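Local structure of peptidoglycan synthetase penicillin-binding protein 3 (Bifidobacterium adolescentis, 4YE5) at residues Y481-K486 with Y506-P511; Q410-I415 with R516-V521; N473-V478 with A535-A540; M461-E466 with S556-A561. The protein probably binds penicillin and, as a member of the transpeptidase family, probably cross-links peptidoglycan at the cell membrane. All blocks are in the same frame, centred on the assembly; numbering follows the deposited sequence.

Interaction 1: residues Y481-K486 with Y506-P511; sequences YRMAAK and YSTIIP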
loop_
_atom_site.group_PDB
_atom_site.type_symbol
_atom_site.label_atom_id
_atom_site.label_comp_id
_atom_site.label_asym_id
_atom_site.label_seq_id
_atom_site.Cartn_x
_atom_site.Cartn_y
_atom_site.Cartn_z
ATOM N N TYR A 481 20.173 8.789 20.246
ATOM C CA TYR A 481 19.019 7.906 20.435
ATOM C C TYR A 481 19.390 6.457 20.681
ATOM O O TYR A 481 20.245 5.893 19.991
ATOM C CB TYR A 481 18.070 8.007 19.229
ATOM C CG TYR A 481 17.552 9.426 19.016
ATOM C CD1 TYR A 481 18.270 10.345 18.256
ATOM C CD2 TYR A 481 16.362 9.843 19.591
ATOM C CE1 TYR A 481 17.813 11.643 18.073
ATOM C CE2 TYR A 481 15.897 11.146 19.406
ATOM C CZ TYR A 481 16.626 12.036 18.653
ATOM O OH TYR A 481 16.160 13.328 18.464
ATOM N N ARG A 482 18.721 5.847 21.648
ATOM C CA ARG A 482 18.884 4.414 21.902
ATOM C C ARG A 482 18.042 3.616 20.917
ATOM O O ARG A 482 16.926 4.022 20.613
ATOM C CB ARG A 482 18.477 4.104 23.343
ATOM C CG ARG A 482 19.435 4.721 24.362
ATOM C CD ARG A 482 18.864 4.752 25.774
ATOM N NE ARG A 482 18.357 3.460 26.226
ATOM C CZ ARG A 482 17.666 3.298 27.353
ATOM N NH1 ARG A 482 17.422 4.342 28.146
ATOM N NH2 ARG A 482 17.228 2.099 27.700
HETATM N N MSE A 483 18.578 2.494 20.417
HETATM C CA MSE A 483 17.852 1.616 19.494
HETATM C C MSE A 483 17.751 0.213 20.055
HETATM O O MSE A 483 18.655 -0.253 20.744
HETATM C CB MSE A 483 18.574 1.513 18.132
HETATM C CG MSE A 483 18.441 2.765 17.241
HETATM SE SE MSE A 483 19.356 2.570 15.515
HETATM C CE MSE A 483 21.135 2.808 16.129
ATOM N N ALA A 484 16.657 -0.467 19.734
ATOM C CA ALA A 484 16.525 -1.883 20.036
ATOM C C ALA A 484 16.351 -2.532 18.677
ATOM O O ALA A 484 15.425 -2.182 17.939
ATOM C CB ALA A 484 15.312 -2.148 20.895
ATOM N N ALA A 485 17.228 -3.467 18.338
ATOM C CA ALA A 485 17.204 -3.986 16.974
ATOM C C ALA A 485 17.713 -5.401 16.880
ATOM O O ALA A 485 18.410 -5.865 17.771
ATOM C CB ALA A 485 18.053 -3.076 16.071
ATOM N N LYS A 486 17.405 -6.065 15.772
ATOM C CA LYS A 486 18.012 -7.352 15.460
ATOM C C LYS A 486 18.390 -7.403 13.993
ATOM O O LYS A 486 17.677 -6.855 13.157
ATOM C CB LYS A 486 17.051 -8.522 15.767
ATOM C CG LYS A 486 17.298 -9.205 17.119
ATOM C CD LYS A 486 18.682 -9.858 17.263
ATOM C CE LYS A 486 18.753 -11.154 16.478
ATOM N NZ LYS A 486 20.145 -11.624 16.227
ATOM N N TYR A 506 17.130 -6.224 8.784
ATOM C CA TYR A 506 17.446 -5.492 9.995
ATOM C C TYR A 506 16.189 -4.760 10.379
ATOM O O TYR A 506 15.566 -4.133 9.536
ATOM C CB TYR A 506 18.588 -4.489 9.721
ATOM C CG TYR A 506 19.378 -4.060 10.963
ATOM C CD1 TYR A 506 18.911 -3.039 11.806
ATOM C CD2 TYR A 506 20.605 -4.652 11.271
ATOM C CE1 TYR A 506 19.668 -2.632 12.955
ATOM C CE2 TYR A 506 21.353 -4.254 12.407
ATOM C CZ TYR A 506 20.879 -3.246 13.235
ATOM O OH TYR A 506 21.630 -2.861 14.359
ATOM N N SER A 507 15.802 -4.858 11.643
ATOM C CA SER A 507 14.602 -4.204 12.099
ATOM C C SER A 507 14.910 -3.504 13.417
ATOM O O SER A 507 15.448 -4.106 14.351
ATOM C CB SER A 507 13.460 -5.212 12.234
ATOM O OG SER A 507 12.248 -4.547 12.548
ATOM N N THR A 508 14.558 -2.224 13.472
ATOM C CA THR A 508 14.922 -1.363 14.571
ATOM C C THR A 508 13.697 -0.711 15.215
ATOM O O THR A 508 12.795 -0.226 14.516
ATOM C CB THR A 508 15.814 -0.208 14.069
ATOM O OG1 THR A 508 16.981 -0.754 13.437
ATOM C CG2 THR A 508 16.244 0.655 15.260
ATOM N N ILE A 509 13.687 -0.688 16.541
ATOM C CA ILE A 509 12.677 0.037 17.312
ATOM C C ILE A 509 13.370 1.280 17.831
ATOM O O ILE A 509 14.440 1.184 18.419
ATOM C CB ILE A 509 12.213 -0.790 18.532
ATOM C CG1 ILE A 509 11.516 -2.072 18.061
ATOM C CG2 ILE A 509 11.314 0.052 19.421
ATOM C CD1 ILE A 509 11.416 -3.182 19.153
ATOM N N ILE A 510 12.783 2.451 17.609
ATOM C CA ILE A 510 13.468 3.680 17.978
ATOM C C ILE A 510 12.472 4.773 18.439
ATOM O O ILE A 510 11.369 4.868 17.906
ATOM C CB ILE A 510 14.345 4.164 16.783
ATOM C CG1 ILE A 510 15.278 5.304 17.209
ATOM C CG2 ILE A 510 13.470 4.600 15.588
ATOM C CD1 ILE A 510 16.166 5.810 16.084
ATOM N N PRO A 511 12.812 5.534 19.502
ATOM C CA PRO A 511 13.920 5.257 20.436
ATOM C C PRO A 511 13.550 4.126 21.388
ATOM O O PRO A 511 12.368 3.992 21.729
ATOM C CB PRO A 511 14.098 6.570 21.202
ATOM C CG PRO A 511 12.787 7.352 21.018
ATOM C CD PRO A 511 12.116 6.808 19.779
#
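Ala484-Lys486 and Ser507-Ile509 form part of an antiparallel beta hairpin at one edge of the five-stranded transpeptidase sheet, on the strand that in this family carries the K(T/S)G motif; Lys486 is probably its lysine. Ala484 and Ile509 make a hydrogen-bonded pair, with Ala484 N 3.1 Å from Ile509 O and Ile509 N 2.7 Å from Ala484 O, both bonds nearly straight (172-173° at the hydrogen). Lys486 and Ser507 repeat the pattern two residues on, each giving its N-H to the other's carbonyl. Between these rungs lies the non-hydrogen-bonded pair Ala485-Thr508, whose CA atoms approach to 4.2 Å. Ala485 CB comes obliquely to the Tyr506 ring, 3.5 Å from CE1. Tyr506 carries its CG anti to the backbone N (chi1 -157°), which starts the ring beside the carbonyl carbon, and Lys486 O sits over one ring face, toward the rim. On the other side of the sheet Ala484 CB packs on Ile509 CB. Lys486 leaves from that same side, and its NZ is hydrogen-bonded to Ser287 OG, probably the serine of the SxxK motif, and to Leu339 O. Beyond the paired strands, Arg482 O receives a CA-H...O contact from Pro511, which follows a cis peptide bond. Met483, present as selenomethionine, crosses Thr508 at a slant, with Thr508 CG2 3.6 Å from Met483 CG and 3.7 Å from Met483 SE.

Interaction 2: residues Q410-I415 with R516-V521; sequences QLTNAI and RFVITV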
loop_
_atom_site.group_PDB
_atom_site.type_symbol
_atom_site.label_atom_id
_atom_site.label_comp_id
_atom_site.label_asym_id
_atom_site.label_seq_id
_atom_site.Cartn_x
_atom_site.Cartn_y
_atom_site.Cartn_z
ATOM N N GLN A 410 4.738 -8.324 7.738
ATOM C CA GLN A 410 4.582 -9.297 8.817
ATOM C C GLN A 410 5.765 -9.239 9.792
ATOM O O GLN A 410 5.587 -9.281 11.009
ATOM C CB GLN A 410 4.502 -10.704 8.234
ATOM C CG GLN A 410 3.207 -10.983 7.482
ATOM C CD GLN A 410 3.259 -12.328 6.797
ATOM O OE1 GLN A 410 4.304 -12.702 6.259
ATOM N NE2 GLN A 410 2.145 -13.073 6.824
ATOM N N LEU A 411 6.973 -9.143 9.256
ATOM C CA LEU A 411 8.156 -9.074 10.109
ATOM C C LEU A 411 8.096 -7.813 10.981
ATOM O O LEU A 411 8.375 -7.840 12.175
ATOM C CB LEU A 411 9.416 -9.041 9.236
ATOM C CG LEU A 411 10.733 -9.058 10.011
ATOM C CD1 LEU A 411 10.735 -10.238 10.942
ATOM C CD2 LEU A 411 11.912 -9.122 9.038
ATOM N N THR A 412 7.695 -6.711 10.364
ATOM C CA THR A 412 7.671 -5.428 11.019
ATOM C C THR A 412 6.585 -5.417 12.099
ATOM O O THR A 412 6.806 -4.908 13.190
ATOM C CB THR A 412 7.450 -4.304 9.995
ATOM O OG1 THR A 412 8.592 -4.237 9.129
ATOM C CG2 THR A 412 7.287 -2.954 10.681
ATOM N N ASN A 413 5.421 -5.990 11.797
ATOM C CA ASN A 413 4.367 -6.087 12.793
ATOM C C ASN A 413 4.760 -6.979 13.982
ATOM O O ASN A 413 4.417 -6.676 15.121
ATOM C CB ASN A 413 3.043 -6.584 12.193
ATOM C CG ASN A 413 1.832 -5.977 12.894
ATOM O OD1 ASN A 413 1.915 -4.867 13.436
ATOM N ND2 ASN A 413 0.704 -6.692 12.887
ATOM N N ALA A 414 5.471 -8.066 13.714
ATOM C CA ALA A 414 5.919 -8.963 14.794
ATOM C C ALA A 414 6.884 -8.233 15.728
ATOM O O ALA A 414 6.781 -8.314 16.949
ATOM C CB ALA A 414 6.591 -10.219 14.205
ATOM N N ILE A 415 7.835 -7.512 15.151
ATOM C CA ILE A 415 8.737 -6.696 15.958
ATOM C C ILE A 415 8.004 -5.584 16.722
ATOM O O ILE A 415 8.364 -5.254 17.861
ATOM C CB ILE A 415 9.860 -6.112 15.085
ATOM C CG1 ILE A 415 10.758 -7.256 14.585
ATOM C CG2 ILE A 415 10.670 -5.053 15.855
ATOM C CD1 ILE A 415 11.447 -8.046 15.721
ATOM N N ARG A 516 8.798 4.775 19.247
ATOM C CA ARG A 516 7.937 5.585 18.400
ATOM C C ARG A 516 7.743 4.930 17.035
ATOM O O ARG A 516 6.630 4.886 16.506
ATOM C CB ARG A 516 8.578 6.958 18.233
ATOM C CG ARG A 516 7.854 7.870 17.284
ATOM C CD ARG A 516 6.693 8.564 17.942
ATOM N NE ARG A 516 6.185 9.638 17.095
ATOM C CZ ARG A 516 6.386 10.929 17.318
ATOM N NH1 ARG A 516 7.077 11.332 18.383
ATOM N NH2 ARG A 516 5.869 11.820 16.486
ATOM N N PHE A 517 8.831 4.422 16.460
ATOM C CA PHE A 517 8.768 3.774 15.153
ATOM C C PHE A 517 9.416 2.418 15.141
ATOM O O PHE A 517 10.341 2.152 15.903
ATOM C CB PHE A 517 9.480 4.618 14.085
ATOM C CG PHE A 517 8.941 6.016 13.959
ATOM C CD1 PHE A 517 7.688 6.251 13.387
ATOM C CD2 PHE A 517 9.682 7.089 14.402
ATOM C CE1 PHE A 517 7.177 7.567 13.280
ATOM C CE2 PHE A 517 9.187 8.409 14.308
ATOM C CZ PHE A 517 7.936 8.643 13.748
ATOM N N VAL A 518 8.955 1.583 14.217
ATOM C CA VAL A 518 9.724 0.432 13.791
ATOM C C VAL A 518 10.088 0.620 12.327
ATOM O O VAL A 518 9.260 1.045 11.501
ATOM C CB VAL A 518 8.937 -0.881 13.951
ATOM C CG1 VAL A 518 9.795 -2.078 13.476
ATOM C CG2 VAL A 518 8.530 -1.049 15.418
ATOM N N ILE A 519 11.338 0.327 12.025
ATOM C CA ILE A 519 11.892 0.550 10.706
ATOM C C ILE A 519 12.545 -0.739 10.322
ATOM O O ILE A 519 13.442 -1.216 11.015
ATOM C CB ILE A 519 13.023 1.598 10.751
ATOM C CG1 ILE A 519 12.517 2.936 11.328
ATOM C CG2 ILE A 519 13.597 1.829 9.343
ATOM C CD1 ILE A 519 13.680 3.809 11.830
ATOM N N THR A 520 12.116 -1.306 9.211
ATOM C CA THR A 520 12.714 -2.548 8.770
ATOM C C THR A 520 13.272 -2.372 7.369
ATOM O O THR A 520 12.628 -1.769 6.515
ATOM C CB THR A 520 11.672 -3.678 8.766
ATOM O OG1 THR A 520 11.128 -3.831 10.085
ATOM C CG2 THR A 520 12.316 -5.000 8.332
ATOM N N VAL A 521 14.467 -2.900 7.132
ATOM C CA VAL A 521 15.101 -2.837 5.818
ATOM C C VAL A 521 15.544 -4.240 5.400
ATOM O O VAL A 521 16.062 -4.998 6.223
ATOM C CB VAL A 521 16.313 -1.877 5.821
ATOM C CG1 VAL A 521 17.140 -2.011 4.497
ATOM C CG2 VAL A 521 15.842 -0.434 5.982
#
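Thr412 and Thr520 adopt matching torsions: in each, OG1 is anti to the carbonyl carbon and beside the backbone N (chi1 -66° and -58°), and the two side chains slide past one another in opposite directions until their hydroxyls meet. Thr412 OG1 and Thr520 OG1 lie 2.7 Å apart in a hydrogen bond whose direction is unsettled. The approach is close enough to bring Thr520 CB to 3.2 Å from Thr412 OG1. Neither hydroxyl depends on the other alone: Thr412 OG1 is also hydrogen-bonded to Val408 O, one turn back on its own helix, and Thr520 OG1 to Ser507 OG on the adjoining strand.

Methyl groups flank the polar pair. Val518 CG1 is 3.9 Å from Thr412 CG2 and equally far from Ile415 CG2, so one methyl bridges two positions a turn apart on the helix. The Ile415 side chain crosses that of Val518 at about a right angle. Thr520 CG2 touches Leu411 CD2 more loosely, at 4.2 Å.

This is a worked case of a helix packed on a sheet. Helix 408-419 runs over strand 517-524, the central strand of the transpeptidase sheet, with local axes 8.7 Å apart at their closest and directions 144° apart. All the touching residues are buried. Chemically, a helix carbonyl and hydroxyls from helix and sheet make a continuous polar path through an aliphatic interface, so that the oxygens buried there have partners within the fold.

Interaction 3: residues N473-V478 with A535-A540; sequences NTFVKV and AGPVTA
Val476 wedges its two methyls against the first turn of helix 535-549, in the shallow place left at Gly536 beside the Pro537 ring. CG1 is turned to the helix backbone, 3.5 Å from Gly536 O, and CG2 lies 3.9 Å from Pro537 CD, the two side chains crossing at about a right angle. Because Gly536 carries no side chain, its CA can come within 4.1 Å of Val476 CG2.

A bump in the reverse sense comes from the helix. Ala540 CB fits among Val476 CG1, the carbonyl of Lys477, whose O is 3.6 Å away, and Val478 CG2, 3.9 Å away. Val478 CG2 in turn presses on Ala540 O at 3.4 Å. At the outer end, Phe475 holds CG between its backbone N and carbonyl carbon (chi1 67°), the crowded position, and an edge of its ring meets Pro537: CD2 is 3.8 Å from Pro537 CG, which lies near the ring plane. The ring of Phe530 lies nearly parallel to that of Phe475 and also touches Pro537.

The contact thus joins the loop between helix 455-470 and strand 484-492 to the start of helix 535-549, as plain packing in the transpeptidase domain. Hydrogen bonds are made within each segment or to other parts of the fold: Gly536 O accepts from Ala540 N and Thr539 OG1, the latter also bonded to Thr508 OG1, and Lys477 NZ curls back to Asn473 O. Shape and van der Waals contact, methyl on methyl and methyl on backbone carbonyl, therefore hold the loop to the helix.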
loop_
_atom_site.group_PDB
_atom_site.type_symbol
_atom_site.label_atom_id
_atom_site.label_comp_id
_atom_site.label_asym_id
_atom_site.label_seq_id
_atom_site.Cartn_x
_atom_site.Cartn_y
_atom_site.Cartn_z
ATOM N N ASN A 473 27.119 -1.113 17.364
ATOM C CA ASN A 473 27.129 0.339 17.455
ATOM C C ASN A 473 28.417 0.993 16.960
ATOM O O ASN A 473 28.515 2.215 16.957
ATOM C CB ASN A 473 26.719 0.854 18.859
ATOM C CG ASN A 473 27.749 0.560 19.927
ATOM O OD1 ASN A 473 28.801 0.004 19.651
ATOM N ND2 ASN A 473 27.444 0.944 21.174
ATOM N N THR A 474 29.400 0.191 16.543
ATOM C CA THR A 474 30.592 0.756 15.903
ATOM C C THR A 474 30.268 1.274 14.494
ATOM O O THR A 474 30.998 2.110 13.958
ATOM C CB THR A 474 31.769 -0.253 15.822
ATOM O OG1 THR A 474 31.288 -1.480 15.267
ATOM C CG2 THR A 474 32.358 -0.533 17.219
ATOM N N PHE A 475 29.184 0.776 13.888
ATOM C CA PHE A 475 28.807 1.205 12.534
ATOM C C PHE A 475 27.302 1.468 12.334
ATOM O O PHE A 475 26.879 1.903 11.253
ATOM C CB PHE A 475 29.350 0.237 11.460
ATOM C CG PHE A 475 28.719 -1.127 11.489
ATOM C CD1 PHE A 475 29.111 -2.075 12.438
ATOM C CD2 PHE A 475 27.740 -1.465 10.576
ATOM C CE1 PHE A 475 28.517 -3.329 12.462
ATOM C CE2 PHE A 475 27.145 -2.714 10.596
ATOM C CZ PHE A 475 27.518 -3.641 11.537
ATOM N N VAL A 476 26.491 1.207 13.361
ATOM C CA VAL A 476 25.046 1.490 13.263
ATOM C C VAL A 476 24.674 2.412 14.431
ATOM O O VAL A 476 24.672 1.991 15.586
ATOM C CB VAL A 476 24.176 0.207 13.295
ATOM C CG1 VAL A 476 22.675 0.553 13.060
ATOM C CG2 VAL A 476 24.652 -0.817 12.265
ATOM N N LYS A 477 24.384 3.672 14.129
ATOM C CA LYS A 477 24.232 4.695 15.159
ATOM C C LYS A 477 23.210 5.718 14.710
ATOM O O LYS A 477 23.202 6.095 13.551
ATOM C CB LYS A 477 25.540 5.483 15.363
ATOM C CG LYS A 477 26.641 4.833 16.190
ATOM C CD LYS A 477 27.728 5.881 16.507
ATOM C CE LYS A 477 29.083 5.259 16.960
ATOM N NZ LYS A 477 29.774 4.442 15.871
ATOM N N VAL A 478 22.381 6.194 15.636
ATOM C CA VAL A 478 21.616 7.408 15.408
ATOM C C VAL A 478 21.925 8.289 16.606
ATOM O O VAL A 478 21.464 8.015 17.720
ATOM C CB VAL A 478 20.087 7.175 15.294
ATOM C CG1 VAL A 478 19.365 8.528 15.113
ATOM C CG2 VAL A 478 19.755 6.280 14.117
ATOM N N ALA A 535 22.088 -3.865 5.884
ATOM C CA ALA A 535 20.758 -3.319 6.182
ATOM C C ALA A 535 20.729 -2.466 7.460
ATOM O O ALA A 535 19.912 -1.561 7.575
ATOM C CB ALA A 535 19.684 -4.419 6.223
ATOM N N GLY A 536 21.631 -2.739 8.401
ATOM C CA GLY A 536 21.714 -1.953 9.636
ATOM C C GLY A 536 21.897 -0.443 9.471
ATOM O O GLY A 536 21.061 0.332 9.916
ATOM N N PRO A 537 23.002 -0.010 8.845
ATOM C CA PRO A 537 23.233 1.435 8.652
ATOM C C PRO A 537 22.102 2.072 7.835
ATOM O O PRO A 537 21.788 3.232 8.031
ATOM C CB PRO A 537 24.533 1.471 7.843
ATOM C CG PRO A 537 25.270 0.179 8.276
ATOM C CD PRO A 537 24.146 -0.827 8.402
ATOM N N VAL A 538 21.499 1.308 6.932
ATOM C CA VAL A 538 20.372 1.822 6.148
ATOM C C VAL A 538 19.178 2.129 7.062
ATOM O O VAL A 538 18.565 3.169 6.913
ATOM C CB VAL A 538 20.006 0.878 4.964
ATOM C CG1 VAL A 538 18.859 1.477 4.081
ATOM C CG2 VAL A 538 21.260 0.614 4.110
ATOM N N THR A 539 18.870 1.271 8.043
ATOM C CA THR A 539 17.742 1.594 8.923
ATOM C C THR A 539 18.069 2.836 9.733
ATOM O O THR A 539 17.195 3.632 10.033
ATOM C CB THR A 539 17.371 0.457 9.908
ATOM O OG1 THR A 539 18.346 0.388 10.964
ATOM C CG2 THR A 539 17.276 -0.879 9.179
ATOM N N ALA A 540 19.343 2.975 10.102
ATOM C CA ALA A 540 19.793 4.122 10.887
ATOM C C ALA A 540 19.739 5.466 10.138
ATOM O O ALA A 540 19.497 6.515 10.745
ATOM C CB ALA A 540 21.212 3.863 11.464
#

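Interaction 4: residues M461-E466 with S556-A561; sequences MLNAME and SPRTDA
Asn463 ND2 gives a hydrogen bond of 2.8 Å to Asp560 O, 156° at the hydrogen; the acceptor lies in the Asn463 amide plane, while the donor stands above the plane of the Asp560 carbonyl. A water joins the same ND2 to Asp560 OD2, accepting from the amide and donating to the carboxylate. Asn463 CG stands anti to the backbone N (chi1 -172°), carrying the amide toward the 556-561 segment. Its OD1 takes Ile562 N and, weakly, Arg558 NH2 at 2.9 Å; that NH2 is also bonded to Ser467 OG.

Glu466 meets Arg558 by stacking. Their carboxylate and guanidinium planes are 6° apart, and Glu466 CG lies 3.5 Å above the centre of the guanidinium. The salt bridge between Glu466 OE2 and Arg558 NE is long, 3.8 Å, with no N-H aimed at the oxygen, and OE2 has a second salt bridge to Arg482 NE. Over the opposite guanidinium face, Ala561 CB sits 3.4 Å from the plane. The guanidinium is thus sandwiched between Glu466 and Ala561, in a surface contact of carboxylate-guanidinium stacking and amide hydrogen bonds that joins the loop after helix 535-549 to helix 455-470 of the transpeptidase domain.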
loop_
_atom_site.group_PDB
_atom_site.type_symbol
_atom_site.label_atom_id
_atom_site.label_comp_id
_atom_site.label_asym_id
_atom_site.label_seq_id
_atom_site.Cartn_x
_atom_site.Cartn_y
_atom_site.Cartn_z
HETATM N N MSE A 461 12.486 -8.409 26.435
HETATM C CA MSE A 461 12.931 -8.629 25.057
HETATM C C MSE A 461 13.424 -7.318 24.414
HETATM O O MSE A 461 14.372 -7.305 23.648
HETATM C CB MSE A 461 11.801 -9.233 24.217
HETATM C CG MSE A 461 11.458 -10.678 24.557
HETATM SE SE MSE A 461 13.013 -11.817 24.415
HETATM C CE MSE A 461 13.456 -11.528 22.555
ATOM N N LEU A 462 12.769 -6.211 24.730
ATOM C CA LEU A 462 13.206 -4.907 24.241
ATOM C C LEU A 462 14.607 -4.598 24.781
ATOM O O LEU A 462 15.486 -4.104 24.060
ATOM C CB LEU A 462 12.215 -3.835 24.721
ATOM C CG LEU A 462 12.314 -2.424 24.159
ATOM C CD1 LEU A 462 12.085 -2.427 22.661
ATOM C CD2 LEU A 462 11.277 -1.531 24.834
ATOM N N ASN A 463 14.797 -4.887 26.065
ATOM C CA ASN A 463 16.087 -4.756 26.729
ATOM C C ASN A 463 17.164 -5.628 26.036
ATOM O O ASN A 463 18.271 -5.169 25.764
ATOM C CB ASN A 463 15.916 -5.132 28.206
ATOM C CG ASN A 463 17.155 -4.847 29.050
ATOM O OD1 ASN A 463 18.272 -5.221 28.692
ATOM N ND2 ASN A 463 16.951 -4.197 30.191
ATOM N N ALA A 464 16.833 -6.877 25.731
ATOM C CA ALA A 464 17.782 -7.761 25.032
ATOM C C ALA A 464 18.041 -7.283 23.599
ATOM O O ALA A 464 19.166 -7.406 23.089
ATOM C CB ALA A 464 17.278 -9.211 25.038
HETATM N N MSE A 465 17.013 -6.733 22.949
HETATM C CA MSE A 465 17.180 -6.153 21.612
HETATM C C MSE A 465 18.037 -4.885 21.620
HETATM O O MSE A 465 18.758 -4.599 20.660
HETATM C CB MSE A 465 15.833 -5.877 20.916
HETATM C CG MSE A 465 15.052 -7.136 20.558
HETATM SE SE MSE A 465 13.426 -6.692 19.599
HETATM C CE MSE A 465 14.258 -5.966 17.960
ATOM N N GLU A 466 17.962 -4.126 22.702
ATOM C CA GLU A 466 18.828 -2.977 22.833
ATOM C C GLU A 466 20.290 -3.434 22.990
ATOM O O GLU A 466 21.202 -2.831 22.410
ATOM C CB GLU A 466 18.381 -2.055 23.988
ATOM C CG GLU A 466 19.387 -0.946 24.262
ATOM C CD GLU A 466 18.795 0.271 24.970
ATOM O OE1 GLU A 466 17.653 0.195 25.472
ATOM O OE2 GLU A 466 19.489 1.309 25.015
ATOM N N SER A 556 17.191 9.104 27.174
ATOM C CA SER A 556 17.852 9.151 28.471
ATOM C C SER A 556 18.903 8.042 28.566
ATOM O O SER A 556 18.843 7.060 27.823
ATOM C CB SER A 556 16.818 8.992 29.592
ATOM O OG SER A 556 15.927 10.098 29.623
ATOM N N PRO A 557 19.882 8.196 29.474
ATOM C CA PRO A 557 20.909 7.159 29.617
ATOM C C PRO A 557 20.312 5.788 29.950
ATOM O O PRO A 557 19.340 5.689 30.704
ATOM C CB PRO A 557 21.753 7.668 30.797
ATOM C CG PRO A 557 21.602 9.164 30.750
ATOM C CD PRO A 557 20.174 9.385 30.301
ATOM N N ARG A 558 20.880 4.742 29.362
ATOM C CA ARG A 558 20.502 3.369 29.685
ATOM C C ARG A 558 21.036 2.957 31.071
ATOM O O ARG A 558 22.239 3.008 31.310
ATOM C CB ARG A 558 21.037 2.419 28.604
ATOM C CG ARG A 558 20.494 0.998 28.710
ATOM C CD ARG A 558 21.096 0.058 27.648
ATOM N NE ARG A 558 20.399 -1.224 27.677
ATOM C CZ ARG A 558 20.873 -2.363 27.191
ATOM N NH1 ARG A 558 22.066 -2.403 26.609
ATOM N NH2 ARG A 558 20.142 -3.467 27.292
ATOM N N THR A 559 20.153 2.540 31.978
ATOM C CA THR A 559 20.594 2.177 33.324
ATOM C C THR A 559 20.210 0.772 33.760
ATOM O O THR A 559 20.525 0.370 34.870
ATOM C CB THR A 559 20.034 3.140 34.401
ATOM O OG1 THR A 559 18.601 3.095 34.389
ATOM C CG2 THR A 559 20.525 4.577 34.173
ATOM N N ASP A 560 19.510 0.027 32.918
ATOM C CA ASP A 560 18.980 -1.257 33.374
ATOM C C ASP A 560 19.331 -2.446 32.470
ATOM O O ASP A 560 18.549 -3.392 32.365
ATOM C CB ASP A 560 17.458 -1.161 33.551
ATOM C CG ASP A 560 16.723 -0.855 32.241
ATOM O OD1 ASP A 560 17.381 -0.529 31.220
ATOM O OD2 ASP A 560 15.472 -0.925 32.244
ATOM N N ALA A 561 20.497 -2.406 31.831
ATOM C CA ALA A 561 20.842 -3.440 30.854
ATOM C C ALA A 561 20.822 -4.826 31.488
ATOM O O ALA A 561 21.380 -5.024 32.549
ATOM C CB ALA A 561 22.220 -3.164 30.233
HETATM O O HOH W 1 14.064 -3.254 30.787
#

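In the fold
Interaction 1 touches each of the other three, with centres 9 to 11 Å away. Toward interaction 2, Ser507 OG and Thr520 OG1 are 2.8 Å apart in a probable hydrogen bond between neighbouring strands of one sheet. On the face to which Thr508 points, its OG1 meets Thr539 OG1 of interaction 3 at 3.0 Å in a probable hydrogen bond. Toward interaction 4, Arg482 NE bridges to Glu466 OE2 at 2.7 Å. Interactions 3 and 4 remain apart, about 7 Å between nearest atoms. Lys486 of interaction 1 reaches the probable SxxK serine, Ser287, and Ile415 of interaction 2 lies near that presumed active site, whereas interactions 3 and 4 lie farther out, one apolar packing, the other a polar surface contact.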